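Local atomic coordinates of bacterial leucyl aminopeptidase (Legionella pneumophila, PDB entry 6ESL), a protein that probably acts as a secreted zinc aminopeptidase of peptidase family M28, removing amino-terminal residues from peptides to supply nutrients during infection of amoebas. Residues B[148-154]-B[185-189]. Residues are numbered along the deposited sequence; the frame is centred on the assembly and turned at random.
Sequences ATKDTGV and WYKQP
Thr149 CG2 meets both aromatic rings of 185-189, lying 3.7 Å from Tyr186 CE1 and 4.0 Å from Trp185 CZ2. The contact joins the start of helix 151-170 to the beta-hairpin turn between strands 176-183, outermost in the chain's mixed sheet, and 188-195 of the M28 peptidase fold. One face of the Tyr186 ring carries Trp185 NE1, offset toward the rim, while Tyr186 OH lies in plane at the edge of the indole and hydrogen-bonds Glu22 of the second subunit. Threonine suits its place by offering a methyl to the rings while its other branch, OG1, hydrogen-bonds Ser147 OG; Ala148 CB adds another methyl against Tyr186 CD1.

Gln188 N donates a hydrogen bond to Ala148 O (3.1 Å), nearly straight, with an N-H...O angle of 169°. The extended Gln188 side chain, CG anti to the backbone N (chi1 -177°), reaches the helix's first turn. Its amide suits a buried polar site: OE1 accepts from Ala255 N, and NE2 donates hydrogen bonds to Arg146 O and Gly153 O. Gly153, lacking a side chain, lets NE2 come within 3.2 Å of its CA. Exposed Lys187 lays its aliphatic chain across Val154, CG 3.6 Å from CG2, and sends NZ to a salt bridge with Asp151 OD1, weak as a hydrogen bond (3.4 Å). The hydrogen bond from Gln188 NE2 to Gly153 O is 3.0 Å long, the oxygen almost in the amide plane but NE2 tilted 34° from the carbonyl plane.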
loop_
_atom_site.group_PDB
_atom_site.type_symbol
_atom_site.label_atom_id
_atom_site.label_comp_id
_atom_site.label_asym_id
_atom_site.label_seq_id
_atom_site.Cartn_x
_atom_site.Cartn_y
_atom_site.Cartn_z
ATOM N N ALA B 148 -24.017 18.690 13.684
ATOM C CA ALA B 148 -23.929 19.741 12.736
ATOM C C ALA B 148 -25.274 20.508 12.553
ATOM O O ALA B 148 -25.271 21.553 11.958
ATOM C CB ALA B 148 -23.448 19.221 11.430
ATOM N N THR B 149 -26.364 19.975 13.066
ATOM C CA THR B 149 -27.693 20.607 12.914
ATOM C C THR B 149 -28.065 21.354 14.185
ATOM O O THR B 149 -29.198 21.851 14.216
ATOM C CB THR B 149 -28.840 19.568 12.683
ATOM O OG1 THR B 149 -28.810 18.584 13.730
ATOM C CG2 THR B 149 -28.694 18.868 11.321
ATOM N N LYS B 150 -27.200 21.360 15.191
ATOM C CA LYS B 150 -27.494 21.954 16.512
ATOM C C LYS B 150 -26.633 23.118 16.926
ATOM O O LYS B 150 -25.487 23.254 16.534
ATOM C CB LYS B 150 -27.387 20.889 17.593
ATOM C CG LYS B 150 -28.263 19.665 17.296
ATOM C CD LYS B 150 -29.740 20.060 17.411
ATOM C CE LYS B 150 -30.565 18.913 17.919
ATOM N NZ LYS B 150 -30.843 18.021 16.841
ATOM N N ASP B 151 -27.197 23.954 17.823
ATOM C CA ASP B 151 -26.434 25.094 18.374
ATOM C C ASP B 151 -25.164 24.682 19.069
ATOM O O ASP B 151 -24.130 25.320 18.896
ATOM C CB ASP B 151 -27.316 25.990 19.276
ATOM C CG ASP B 151 -28.374 26.738 18.495
ATOM O OD1 ASP B 151 -28.177 27.028 17.287
ATOM O OD2 ASP B 151 -29.419 27.078 19.106
ATOM N N THR B 152 -25.190 23.574 19.767
ATOM C CA THR B 152 -23.962 23.018 20.363
ATOM C C THR B 152 -22.881 22.685 19.353
ATOM O O THR B 152 -21.707 22.858 19.665
ATOM C CB THR B 152 -24.255 21.796 21.294
ATOM O OG1 THR B 152 -25.024 20.842 20.595
ATOM C CG2 THR B 152 -25.124 22.302 22.516
ATOM N N GLY B 153 -23.309 22.251 18.147
ATOM C CA GLY B 153 -22.431 21.993 16.957
ATOM C C GLY B 153 -21.801 23.294 16.526
ATOM O O GLY B 153 -20.604 23.362 16.181
ATOM N N VAL B 154 -22.610 24.345 16.572
ATOM C CA VAL B 154 -22.124 25.641 16.178
ATOM C C VAL B 154 -21.143 26.169 17.215
ATOM O O VAL B 154 -20.065 26.638 16.837
ATOM C CB VAL B 154 -23.320 26.676 15.948
ATOM C CG1 VAL B 154 -22.872 28.131 15.725
ATOM C CG2 VAL B 154 -24.173 26.201 14.767
ATOM N N TRP B 185 -27.114 23.510 4.309
ATOM C CA TRP B 185 -28.204 23.654 5.255
ATOM C C TRP B 185 -27.747 23.404 6.662
ATOM O O TRP B 185 -28.413 23.758 7.610
ATOM C CB TRP B 185 -29.525 22.912 4.711
ATOM C CG TRP B 185 -29.514 21.606 5.304
ATOM C CD1 TRP B 185 -28.623 20.634 5.023
ATOM C CD2 TRP B 185 -30.307 21.132 6.396
ATOM N NE1 TRP B 185 -28.813 19.564 5.838
ATOM C CE2 TRP B 185 -29.846 19.836 6.700
ATOM C CE3 TRP B 185 -31.371 21.657 7.142
ATOM C CZ2 TRP B 185 -30.404 19.056 7.707
ATOM C CZ3 TRP B 185 -31.933 20.871 8.156
ATOM C CH2 TRP B 185 -31.443 19.586 8.424
ATOM N N TYR B 186 -26.596 22.758 6.839
ATOM C CA TYR B 186 -26.125 22.501 8.185
ATOM C C TYR B 186 -25.585 23.774 8.803
ATOM O O TYR B 186 -24.749 24.465 8.189
ATOM C CB TYR B 186 -25.006 21.444 8.200
ATOM C CG TYR B 186 -25.507 20.075 7.812
ATOM C CD1 TYR B 186 -26.109 19.238 8.746
ATOM C CD2 TYR B 186 -25.427 19.637 6.503
ATOM C CE1 TYR B 186 -26.684 18.016 8.382
ATOM C CE2 TYR B 186 -25.896 18.378 6.126
ATOM C CZ TYR B 186 -26.535 17.556 7.114
ATOM O OH TYR B 186 -27.093 16.322 6.764
ATOM N N LYS B 187 -26.035 24.079 10.010
ATOM C CA LYS B 187 -25.547 25.320 10.626
ATOM C C LYS B 187 -24.112 25.299 11.139
ATOM O O LYS B 187 -23.481 26.346 11.202
ATOM C CB LYS B 187 -26.500 25.798 11.713
ATOM C CG LYS B 187 -26.785 24.777 12.765
ATOM C CD LYS B 187 -27.667 25.363 13.866
ATOM C CE LYS B 187 -29.148 25.379 13.463
ATOM N NZ LYS B 187 -29.891 25.463 14.764
ATOM N N GLN B 188 -23.564 24.121 11.487
ATOM C CA GLN B 188 -22.100 24.023 11.841
ATOM C C GLN B 188 -21.177 24.206 10.641
ATOM O O GLN B 188 -21.255 23.421 9.680
ATOM C CB GLN B 188 -21.804 22.674 12.501
ATOM C CG GLN B 188 -20.407 22.362 13.015
ATOM C CD GLN B 188 -20.363 20.942 13.499
ATOM O OE1 GLN B 188 -20.387 20.002 12.642
ATOM N NE2 GLN B 188 -20.329 20.720 14.848
ATOM N N PRO B 189 -20.320 25.226 10.649
ATOM C CA PRO B 189 -19.292 25.377 9.632
ATOM C C PRO B 189 -18.111 24.508 9.914
ATOM O O PRO B 189 -17.890 24.083 11.102
ATOM C CB PRO B 189 -18.847 26.810 9.771
ATOM C CG PRO B 189 -19.124 27.159 11.191
ATOM C CD PRO B 189 -20.135 26.222 11.767
#